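Local coordinates for protein Nrps/pks (Streptomyces albus, PDB 4OPE) that probably catalyses decarboxylative condensation of a growing acyl chain with a malonyl-type extender unit, as a ketosynthase domain of the oxazolomycin AT-less polyketide synthase, at residues Arg120-Val125 and Phe165-Ala171; Phe98-Trp103 and Arg158-Phe163; Asp44-Arg50 and Asp581-Arg585. All blocks are in the same frame, centred on the assembly; numbering follows the deposited sequence.

Interaction 1: residues Arg120-Val125 and Phe165-Ala171; sequences RTGVFV and FDGPSIA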
loop_
_atom_site.group_PDB
_atom_site.type_symbol
_atom_site.label_atom_id
_atom_site.label_comp_id
_atom_site.label_asym_id
_atom_site.label_seq_id
_atom_site.Cartn_x
_atom_site.Cartn_y
_atom_site.Cartn_z
ATOM N N ARG A 120 -0.540 -16.096 -13.559
ATOM C CA ARG A 120 -0.037 -15.430 -12.416
ATOM C C ARG A 120 -1.015 -14.397 -11.913
ATOM O O ARG A 120 -1.446 -13.532 -12.668
ATOM C CB ARG A 120 1.217 -14.774 -12.829
ATOM C CG ARG A 120 2.149 -14.546 -11.681
ATOM C CD ARG A 120 3.224 -13.708 -12.266
ATOM N NE ARG A 120 4.525 -14.047 -11.765
ATOM C CZ ARG A 120 5.620 -13.536 -12.278
ATOM N NH1 ARG A 120 5.550 -12.678 -13.308
ATOM N NH2 ARG A 120 6.777 -13.880 -11.745
ATOM N N THR A 121 -1.386 -14.488 -10.638
ATOM C CA THR A 121 -2.448 -13.634 -10.107
ATOM C C THR A 121 -1.927 -12.723 -9.016
ATOM O O THR A 121 -1.268 -13.178 -8.101
ATOM C CB THR A 121 -3.641 -14.457 -9.603
ATOM O OG1 THR A 121 -4.127 -15.295 -10.678
ATOM C CG2 THR A 121 -4.782 -13.542 -9.139
ATOM N N GLY A 122 -2.204 -11.419 -9.151
ATOM C CA GLY A 122 -1.810 -10.432 -8.146
ATOM C C GLY A 122 -2.965 -10.112 -7.192
ATOM O O GLY A 122 -4.128 -10.335 -7.523
ATOM N N VAL A 123 -2.616 -9.584 -6.017
ATOM C CA VAL A 123 -3.575 -9.099 -5.008
ATOM C C VAL A 123 -3.147 -7.736 -4.526
ATOM O O VAL A 123 -1.972 -7.543 -4.167
ATOM C CB VAL A 123 -3.577 -9.999 -3.806
ATOM C CG1 VAL A 123 -4.489 -9.440 -2.729
ATOM C CG2 VAL A 123 -4.003 -11.388 -4.221
ATOM N N PHE A 124 -4.114 -6.818 -4.545
ATOM C CA PHE A 124 -3.982 -5.389 -4.218
ATOM C C PHE A 124 -5.227 -4.954 -3.435
ATOM O O PHE A 124 -6.353 -4.977 -3.957
ATOM C CB PHE A 124 -3.907 -4.562 -5.491
ATOM C CG PHE A 124 -2.799 -4.958 -6.415
ATOM C CD1 PHE A 124 -2.913 -6.061 -7.236
ATOM C CD2 PHE A 124 -1.649 -4.227 -6.462
ATOM C CE1 PHE A 124 -1.885 -6.428 -8.089
ATOM C CE2 PHE A 124 -0.601 -4.594 -7.295
ATOM C CZ PHE A 124 -0.720 -5.694 -8.118
ATOM N N VAL A 125 -5.033 -4.586 -2.173
ATOM C CA VAL A 125 -6.140 -4.312 -1.255
ATOM C C VAL A 125 -5.877 -3.072 -0.497
ATOM O O VAL A 125 -4.797 -2.896 0.024
ATOM C CB VAL A 125 -6.357 -5.481 -0.268
ATOM C CG1 VAL A 125 -5.138 -5.738 0.606
ATOM C CG2 VAL A 125 -7.634 -5.294 0.558
ATOM N N PHE A 165 -1.947 -17.324 -5.002
ATOM C CA PHE A 165 -1.721 -16.227 -5.926
ATOM C C PHE A 165 -0.277 -15.749 -5.776
ATOM O O PHE A 165 0.112 -15.189 -4.738
ATOM C CB PHE A 165 -2.716 -15.081 -5.660
ATOM C CG PHE A 165 -4.154 -15.410 -5.967
ATOM C CD1 PHE A 165 -4.487 -16.416 -6.861
ATOM C CD2 PHE A 165 -5.175 -14.688 -5.362
ATOM C CE1 PHE A 165 -5.802 -16.709 -7.129
ATOM C CE2 PHE A 165 -6.481 -14.955 -5.638
ATOM C CZ PHE A 165 -6.807 -15.977 -6.514
ATOM N N ASP A 166 0.535 -15.993 -6.794
ATOM C CA ASP A 166 1.975 -15.762 -6.655
ATOM C C ASP A 166 2.427 -14.561 -7.477
ATOM O O ASP A 166 3.574 -14.388 -7.765
ATOM C CB ASP A 166 2.777 -17.053 -6.926
ATOM C CG ASP A 166 2.658 -17.565 -8.365
ATOM O OD1 ASP A 166 1.968 -16.927 -9.220
ATOM O OD2 ASP A 166 3.283 -18.634 -8.635
ATOM N N GLY A 167 1.482 -13.717 -7.834
ATOM C CA GLY A 167 1.786 -12.377 -8.282
ATOM C C GLY A 167 2.051 -11.459 -7.104
ATOM O O GLY A 167 2.125 -11.894 -5.942
ATOM N N PRO A 168 2.199 -10.174 -7.394
ATOM C CA PRO A 168 2.346 -9.147 -6.381
ATOM C C PRO A 168 1.282 -9.277 -5.330
ATOM O O PRO A 168 0.118 -9.525 -5.659
ATOM C CB PRO A 168 2.124 -7.856 -7.154
ATOM C CG PRO A 168 2.418 -8.184 -8.560
ATOM C CD PRO A 168 2.061 -9.622 -8.748
ATOM N N SER A 169 1.664 -9.104 -4.085
ATOM C CA SER A 169 0.722 -9.150 -2.966
ATOM C C SER A 169 0.960 -7.917 -2.100
ATOM O O SER A 169 1.859 -7.898 -1.333
ATOM C CB SER A 169 0.881 -10.466 -2.124
ATOM O OG SER A 169 -0.033 -10.549 -1.002
ATOM N N ILE A 170 0.110 -6.906 -2.214
ATOM C CA ILE A 170 0.372 -5.602 -1.651
ATOM C C ILE A 170 -0.825 -5.034 -0.954
ATOM O O ILE A 170 -1.901 -5.013 -1.529
ATOM C CB ILE A 170 0.688 -4.634 -2.799
ATOM C CG1 ILE A 170 1.846 -5.198 -3.635
ATOM C CG2 ILE A 170 1.009 -3.247 -2.229
ATOM C CD1 ILE A 170 2.258 -4.317 -4.800
ATOM N N ALA A 171 -0.659 -4.537 0.252
ATOM C CA ALA A 171 -1.719 -3.786 0.883
ATOM C C ALA A 171 -1.328 -2.335 0.850
ATOM O O ALA A 171 -0.137 -1.988 0.867
ATOM C CB ALA A 171 -1.948 -4.232 2.308
HETATM O O HOH W 1 5.755 -15.200 -9.293
HETATM O O HOH W 2 -0.730 -17.155 -9.319
#
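Thr121 lays a methyl group over the face of the Phe165 ring where strand 121-125 begins and the loop 165-168 leads into the parallel strand 169-171, at the edge of this chain's part of the central sheet of a thiolase fold. Its CG2 lies 3.7 Å from the Phe165 ring centroid, nearly on the ring normal. With OG1 beside the backbone N (chi1 -56°), CG2 stands anti to that N and over the ring. Val123 reaches the same ring differently: its CG2 comes to the edge, 3.7 Å from Phe165 CD2. On the other face of the sheet, Phe124 CG is anti to its carbonyl carbon (chi1 -57°), which carries the ring alongside Ile170, with CE2 3.8 Å from Ile170 CD1. Phe124 CZ meets Pro168 CB at 3.7 Å, and helix 178-192 covers the aromatic ring further.

The backbone illustrates regular parallel pairing. Val123 N donates to Pro168 O at 2.8 Å, Val123 O accepts from Ile170 N, and Ile170 O receives Val125 N. Ala171 continues the sheet through antiparallel pairing with a strand of the second subunit. By the subunit interface, Arg120 forms a salt bridge with Glu293 of the second subunit, while water 1 joins its NH2 to Asp166 O. Water 2 accepts from two backbone amides, its oxygen 3.0 Å from Thr121 N and 3.1 Å from Asp166 N.

Interaction 2: residues Phe98-Trp103 and Arg158-Phe163; sequences FLQTVW and RVSYFF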
loop_
_atom_site.group_PDB
_atom_site.type_symbol
_atom_site.label_atom_id
_atom_site.label_comp_id
_atom_site.label_asym_id
_atom_site.label_seq_id
_atom_site.Cartn_x
_atom_site.Cartn_y
_atom_site.Cartn_z
ATOM N N PHE A 98 -12.189 -10.159 4.258
ATOM C CA PHE A 98 -11.647 -10.082 2.935
ATOM C C PHE A 98 -11.354 -11.475 2.321
ATOM O O PHE A 98 -11.460 -11.668 1.115
ATOM C CB PHE A 98 -10.405 -9.214 2.936
ATOM C CG PHE A 98 -9.972 -8.800 1.589
ATOM C CD1 PHE A 98 -10.794 -8.033 0.791
ATOM C CD2 PHE A 98 -8.774 -9.171 1.106
ATOM C CE1 PHE A 98 -10.411 -7.646 -0.487
ATOM C CE2 PHE A 98 -8.380 -8.784 -0.178
ATOM C CZ PHE A 98 -9.208 -8.026 -0.972
ATOM N N LEU A 99 -11.018 -12.440 3.154
ATOM C CA LEU A 99 -10.826 -13.779 2.660
ATOM C C LEU A 99 -12.120 -14.341 2.094
ATOM O O LEU A 99 -12.155 -14.897 0.981
ATOM C CB LEU A 99 -10.355 -14.685 3.763
ATOM C CG LEU A 99 -8.872 -14.819 3.956
ATOM C CD1 LEU A 99 -8.694 -15.514 5.284
ATOM C CD2 LEU A 99 -8.221 -15.626 2.844
ATOM N N GLN A 100 -13.204 -14.177 2.834
ATOM C CA GLN A 100 -14.487 -14.626 2.315
ATOM C C GLN A 100 -14.885 -13.846 1.054
ATOM O O GLN A 100 -15.391 -14.438 0.103
ATOM C CB GLN A 100 -15.552 -14.594 3.396
ATOM C CG GLN A 100 -15.158 -15.469 4.611
ATOM C CD GLN A 100 -16.186 -15.408 5.753
ATOM O OE1 GLN A 100 -16.868 -14.437 5.891
ATOM N NE2 GLN A 100 -16.245 -16.427 6.588
ATOM N N THR A 101 -14.611 -12.544 1.024
ATOM C CA THR A 101 -14.896 -11.737 -0.143
ATOM C C THR A 101 -14.161 -12.258 -1.351
ATOM O O THR A 101 -14.736 -12.441 -2.415
ATOM C CB THR A 101 -14.493 -10.289 0.129
ATOM O OG1 THR A 101 -15.319 -9.784 1.188
ATOM C CG2 THR A 101 -14.615 -9.423 -1.110
ATOM N N VAL A 102 -12.894 -12.577 -1.208
ATOM C CA VAL A 102 -12.167 -13.083 -2.375
ATOM C C VAL A 102 -12.732 -14.399 -2.853
ATOM O O VAL A 102 -12.880 -14.623 -4.060
ATOM C CB VAL A 102 -10.665 -13.169 -2.141
ATOM C CG1 VAL A 102 -9.975 -13.762 -3.353
ATOM C CG2 VAL A 102 -10.143 -11.763 -1.892
ATOM N N TRP A 103 -13.083 -15.258 -1.911
ATOM C CA TRP A 103 -13.742 -16.514 -2.270
ATOM C C TRP A 103 -14.989 -16.212 -3.103
ATOM O O TRP A 103 -15.190 -16.815 -4.174
ATOM C CB TRP A 103 -14.151 -17.341 -1.047
ATOM C CG TRP A 103 -14.650 -18.677 -1.475
ATOM C CD1 TRP A 103 -15.938 -19.038 -1.756
ATOM C CD2 TRP A 103 -13.843 -19.838 -1.723
ATOM N NE1 TRP A 103 -15.991 -20.367 -2.156
ATOM C CE2 TRP A 103 -14.720 -20.876 -2.161
ATOM C CE3 TRP A 103 -12.474 -20.102 -1.621
ATOM C CZ2 TRP A 103 -14.259 -22.142 -2.511
ATOM C CZ3 TRP A 103 -12.013 -21.377 -1.955
ATOM C CH2 TRP A 103 -12.902 -22.378 -2.390
ATOM N N ARG A 158 -2.300 -13.224 3.239
ATOM C CA ARG A 158 -3.133 -14.334 3.557
ATOM C C ARG A 158 -4.036 -14.742 2.366
ATOM O O ARG A 158 -4.183 -15.933 2.041
ATOM C CB ARG A 158 -3.943 -14.019 4.793
ATOM C CG ARG A 158 -4.686 -15.237 5.345
ATOM C CD ARG A 158 -4.860 -15.127 6.849
ATOM N NE ARG A 158 -3.948 -16.024 7.531
ATOM C CZ ARG A 158 -3.382 -15.818 8.716
ATOM N NH1 ARG A 158 -3.581 -14.720 9.417
ATOM N NH2 ARG A 158 -2.585 -16.739 9.204
ATOM N N VAL A 159 -4.611 -13.781 1.686
ATOM C CA VAL A 159 -5.284 -14.112 0.424
ATOM C C VAL A 159 -4.315 -14.799 -0.580
ATOM O O VAL A 159 -4.610 -15.877 -1.159
ATOM C CB VAL A 159 -5.950 -12.864 -0.168
ATOM C CG1 VAL A 159 -6.348 -13.080 -1.620
ATOM C CG2 VAL A 159 -7.174 -12.564 0.647
ATOM N N SER A 160 -3.153 -14.194 -0.769
ATOM C CA SER A 160 -2.216 -14.752 -1.715
ATOM C C SER A 160 -1.837 -16.222 -1.371
ATOM O O SER A 160 -1.723 -17.066 -2.251
ATOM C CB SER A 160 -0.980 -13.855 -1.848
ATOM O OG SER A 160 -1.300 -12.649 -2.536
ATOM N N TYR A 161 -1.689 -16.510 -0.083
ATOM C CA TYR A 161 -1.272 -17.801 0.374
ATOM C C TYR A 161 -2.356 -18.836 0.110
ATOM O O TYR A 161 -2.134 -19.840 -0.551
ATOM C CB TYR A 161 -0.991 -17.734 1.845
ATOM C CG TYR A 161 -0.911 -19.072 2.473
ATOM C CD1 TYR A 161 0.182 -19.909 2.212
ATOM C CD2 TYR A 161 -1.900 -19.512 3.337
ATOM C CE1 TYR A 161 0.286 -21.155 2.793
ATOM C CE2 TYR A 161 -1.833 -20.769 3.903
ATOM C CZ TYR A 161 -0.738 -21.596 3.635
ATOM O OH TYR A 161 -0.639 -22.848 4.219
ATOM N N PHE A 162 -3.544 -18.557 0.604
ATOM C CA PHE A 162 -4.635 -19.476 0.570
ATOM C C PHE A 162 -5.142 -19.742 -0.822
ATOM O O PHE A 162 -5.590 -20.829 -1.099
ATOM C CB PHE A 162 -5.788 -18.959 1.432
ATOM C CG PHE A 162 -6.973 -19.867 1.456
ATOM C CD1 PHE A 162 -6.974 -21.026 2.239
ATOM C CD2 PHE A 162 -8.088 -19.593 0.682
ATOM C CE1 PHE A 162 -8.076 -21.858 2.274
ATOM C CE2 PHE A 162 -9.192 -20.434 0.697
ATOM C CZ PHE A 162 -9.188 -21.564 1.504
ATOM N N PHE A 163 -5.145 -18.761 -1.697
ATOM C CA PHE A 163 -5.665 -18.983 -3.058
ATOM C C PHE A 163 -4.574 -19.320 -4.050
ATOM O O PHE A 163 -4.851 -19.509 -5.237
ATOM C CB PHE A 163 -6.375 -17.715 -3.549
ATOM C CG PHE A 163 -7.646 -17.450 -2.843
ATOM C CD1 PHE A 163 -7.660 -16.791 -1.646
ATOM C CD2 PHE A 163 -8.842 -17.873 -3.385
ATOM C CE1 PHE A 163 -8.872 -16.542 -1.000
ATOM C CE2 PHE A 163 -10.048 -17.638 -2.727
ATOM C CZ PHE A 163 -10.056 -16.989 -1.523
#
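Leu99 and Val159 mark the closest backbone approach of two helices, 98-103 and 158-163, that cross at -48° with their axes 10.2 Å apart. The CA atoms of this pair are 6.0 Å from each other, whereas those of Trp103 and Phe163 are 8.5 Å apart, and larger side chains span the wider end. This is helix-on-helix packing in the N-terminal half of a thiolase fold, beside the sheet face that carries Val123 and Val125.

A single knob-into-hole fit organises the narrow end. The Leu99 side chain sits among Arg158, Val159, Phe162 and Phe163; one methyl, CD1, lies against the aliphatic CG of Arg158, and the other, CD2, is 3.9 Å from Val159 CG2. The charged end of Arg158 is engaged elsewhere, in a salt bridge with Glu95. Val159 also receives Phe98 and Val102: its CG2 touches Phe98 CD2, and it meets Val102 CG2 tip to tip at 4.0 Å.

Toward the wider end, Phe163 becomes the shared surface. Val102 CG1 sits over one face of its ring, 3.8 Å from the Phe163 centroid and 16° off the normal. Phe162 CD2, from the same helix as Phe163, lies over the opposite face, so each face of the ring has a neighbour near its rim. Trp103 has CG anti to its backbone N (chi1 -173°), an orientation that brings the six-membered ring of the indole to both phenylalanines. It approaches Phe163 obliquely, with the ring planes at 45°, and the nearest ring atoms are Trp103 CE3 and Phe163 CE2, 3.6 Å apart.

Interaction 3: residues Asp44-Arg50 and Asp581-Arg585; sequences DRWDHGR and DAVRR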
loop_
_atom_site.group_PDB
_atom_site.type_symbol
_atom_site.label_atom_id
_atom_site.label_comp_id
_atom_site.label_asym_id
_atom_site.label_seq_id
_atom_site.Cartn_x
_atom_site.Cartn_y
_atom_site.Cartn_z
ATOM N N ASP A 44 -24.172 -4.592 20.358
ATOM C CA ASP A 44 -23.179 -5.673 20.389
ATOM C C ASP A 44 -21.754 -5.302 19.931
ATOM O O ASP A 44 -20.853 -6.152 19.993
ATOM C CB ASP A 44 -23.689 -6.958 19.716
ATOM C CG ASP A 44 -24.018 -6.798 18.266
ATOM O OD1 ASP A 44 -23.970 -5.682 17.713
ATOM O OD2 ASP A 44 -24.353 -7.831 17.665
ATOM N N ARG A 45 -21.543 -4.049 19.523
ATOM C CA ARG A 45 -20.221 -3.575 19.156
ATOM C C ARG A 45 -19.572 -2.881 20.325
ATOM O O ARG A 45 -18.464 -3.201 20.706
ATOM C CB ARG A 45 -20.289 -2.565 17.999
ATOM C CG ARG A 45 -20.916 -3.068 16.731
ATOM C CD ARG A 45 -20.098 -4.160 16.075
ATOM N NE ARG A 45 -20.587 -4.302 14.707
ATOM C CZ ARG A 45 -19.949 -3.891 13.616
ATOM N NH1 ARG A 45 -20.531 -4.075 12.439
ATOM N NH2 ARG A 45 -18.744 -3.325 13.688
ATOM N N TRP A 46 -20.250 -1.869 20.851
ATOM C CA TRP A 46 -19.782 -1.186 22.042
ATOM C C TRP A 46 -20.910 -0.329 22.573
ATOM O O TRP A 46 -21.909 -0.092 21.873
ATOM C CB TRP A 46 -18.508 -0.354 21.795
ATOM C CG TRP A 46 -18.677 0.821 20.883
ATOM C CD1 TRP A 46 -19.242 2.014 21.186
ATOM C CD2 TRP A 46 -18.235 0.923 19.529
ATOM N NE1 TRP A 46 -19.212 2.851 20.096
ATOM C CE2 TRP A 46 -18.584 2.214 19.069
ATOM C CE3 TRP A 46 -17.580 0.052 18.657
ATOM C CZ2 TRP A 46 -18.307 2.653 17.779
ATOM C CZ3 TRP A 46 -17.281 0.501 17.387
ATOM C CH2 TRP A 46 -17.662 1.777 16.956
ATOM N N ASP A 47 -20.744 0.080 23.829
ATOM C CA ASP A 47 -21.698 0.885 24.544
ATOM C C ASP A 47 -21.333 2.302 24.184
ATOM O O ASP A 47 -20.342 2.855 24.668
ATOM C CB ASP A 47 -21.560 0.624 26.053
ATOM C CG ASP A 47 -22.451 1.536 26.925
ATOM O OD1 ASP A 47 -23.377 2.205 26.404
ATOM O OD2 ASP A 47 -22.202 1.567 28.162
ATOM N N HIS A 48 -22.117 2.886 23.297
ATOM C CA HIS A 48 -21.833 4.223 22.850
ATOM C C HIS A 48 -22.194 5.277 23.908
ATOM O O HIS A 48 -21.701 6.404 23.839
ATOM C CB HIS A 48 -22.532 4.517 21.531
ATOM C CG HIS A 48 -21.867 5.600 20.751
ATOM N ND1 HIS A 48 -20.577 5.490 20.297
ATOM C CD2 HIS A 48 -22.295 6.822 20.361
ATOM C CE1 HIS A 48 -20.237 6.593 19.653
ATOM N NE2 HIS A 48 -21.264 7.420 19.677
ATOM N N GLY A 49 -23.037 4.917 24.877
ATOM C CA GLY A 49 -23.276 5.769 26.054
ATOM C C GLY A 49 -21.989 6.280 26.695
ATOM O O GLY A 49 -21.861 7.463 26.945
ATOM N N ARG A 50 -21.005 5.401 26.900
ATOM C CA ARG A 50 -19.714 5.801 27.515
ATOM C C ARG A 50 -18.971 6.922 26.809
ATOM O O ARG A 50 -18.042 7.477 27.385
ATOM C CB ARG A 50 -18.720 4.637 27.592
ATOM C CG ARG A 50 -19.342 3.298 27.904
ATOM C CD ARG A 50 -18.605 2.589 29.020
ATOM N NE ARG A 50 -17.195 2.290 28.721
ATOM C CZ ARG A 50 -16.691 1.058 28.612
ATOM N NH1 ARG A 50 -15.388 0.888 28.369
ATOM N NH2 ARG A 50 -17.481 -0.019 28.739
ATOM N N ASP A 581 -14.827 -7.338 24.983
ATOM C CA ASP A 581 -16.107 -7.112 25.636
ATOM C C ASP A 581 -16.057 -6.011 26.704
ATOM O O ASP A 581 -17.100 -5.572 27.182
ATOM C CB ASP A 581 -16.622 -8.436 26.201
ATOM C CG ASP A 581 -16.644 -9.546 25.135
ATOM O OD1 ASP A 581 -16.826 -9.216 23.926
ATOM O OD2 ASP A 581 -16.444 -10.729 25.498
ATOM N N ALA A 582 -14.856 -5.542 27.049
ATOM C CA ALA A 582 -14.688 -4.364 27.918
ATOM C C ALA A 582 -15.553 -3.149 27.509
ATOM O O ALA A 582 -16.174 -2.521 28.367
ATOM C CB ALA A 582 -13.206 -3.965 27.982
ATOM N N VAL A 583 -15.607 -2.853 26.203
ATOM C CA VAL A 583 -16.222 -1.616 25.682
ATOM C C VAL A 583 -17.748 -1.697 25.593
ATOM O O VAL A 583 -18.411 -0.732 25.244
ATOM C CB VAL A 583 -15.585 -1.132 24.324
ATOM C CG1 VAL A 583 -14.094 -0.843 24.498
ATOM C CG2 VAL A 583 -15.806 -2.118 23.157
ATOM N N ARG A 584 -18.298 -2.844 25.957
ATOM C CA ARG A 584 -19.751 -3.025 26.075
ATOM C C ARG A 584 -20.231 -2.990 27.529
ATOM O O ARG A 584 -19.432 -2.817 28.455
ATOM C CB ARG A 584 -20.128 -4.360 25.441
ATOM C CG ARG A 584 -19.540 -4.530 24.055
ATOM C CD ARG A 584 -19.611 -5.962 23.576
ATOM N NE ARG A 584 -20.976 -6.462 23.596
ATOM C CZ ARG A 584 -21.310 -7.684 23.213
ATOM N NH1 ARG A 584 -20.369 -8.502 22.771
ATOM N NH2 ARG A 584 -22.577 -8.082 23.248
ATOM N N ARG A 585 -21.540 -3.157 27.713
ATOM C CA ARG A 585 -22.158 -3.229 29.042
ATOM C C ARG A 585 -21.765 -4.533 29.761
ATOM O O ARG A 585 -21.628 -4.577 30.989
ATOM C CB ARG A 585 -23.690 -3.143 28.917
ATOM C CG ARG A 585 -24.223 -1.843 28.301
ATOM C CD ARG A 585 -25.472 -2.073 27.436
ATOM N NE ARG A 585 -25.704 -1.036 26.407
ATOM C CZ ARG A 585 -25.015 -0.892 25.263
ATOM N NH1 ARG A 585 -23.996 -1.704 24.952
ATOM N NH2 ARG A 585 -25.336 0.089 24.417
#
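Asp47 and Val583 are joined by a nearly straight backbone hydrogen bond, with Asp47 N 2.8 Å from Val583 O. A second strong bond comes from a side chain: Arg50 NH2 donates to Ala582 O at 2.8 Å. Here the donor lies in the carbonyl plane, on a lone pair, and the oxygen lies in the plane of the guanidinium. Bends at chi2 and chi3 fold the Arg50 chain back to bring its NH2 to this carbonyl. Consecutive carbonyls at the end of a 3-10 segment, 581-583, are thus gripped by one main-chain and one side-chain donor.

The other arginine contacts are looser. Asp47 CG is anti to the backbone N (chi1 175°), and its carboxylate is placed over one face of the Arg585 guanidinium, with OD1 3.5 Å from Arg585 NH2. Because the oxygen stands well out of the guanidinium plane, this salt bridge relies on charge alone. The same OD1 receives a weak bond from Gly49 N. Arg584 likewise presents a guanidinium face, in its case to the main-chain oxygen Asp44 O, 3.6 Å from Arg584 CZ.

Apolar packing lies beneath. Val583 CG2 touches Trp46 CB at 3.5 Å, while the Trp46 side chain also packs on Pro209. Its NE1 donates to His48 ND1 at 3.0 Å, and His48 NE2 in turn bonds Ala64 O, two bonds that limit rotation of both rings. The whole is consistent with the C-terminal linker of modular polyketide synthases, whose YPF-type motif, ending here at Phe570, packs on helix 93-108, and whose tail then docks on the 44-50 loop of the thiolase-fold domain.

From the N terminus, the chain first passes 44-50, which is met by the last modelled residues, 581-585: interaction 3 closes a loop of 530 residues, and the other two contacts are nested inside it. Helix segment 98-103 comes next, then strand segment 120-125, before 158-163 closes interaction 2 and 165-171 closes interaction 1; these two loops therefore cross. Their centres are 11 Å apart, and they touch directly, Phe165 N lying 2.8 Å from Ser160 O in a probable hydrogen bond. Together they tie two helices to the edge of this chain's part of the sheet, near the second subunit. Interaction 3 lies about 13 Å from interaction 2 at the nearest atoms and attaches the C-terminal tail.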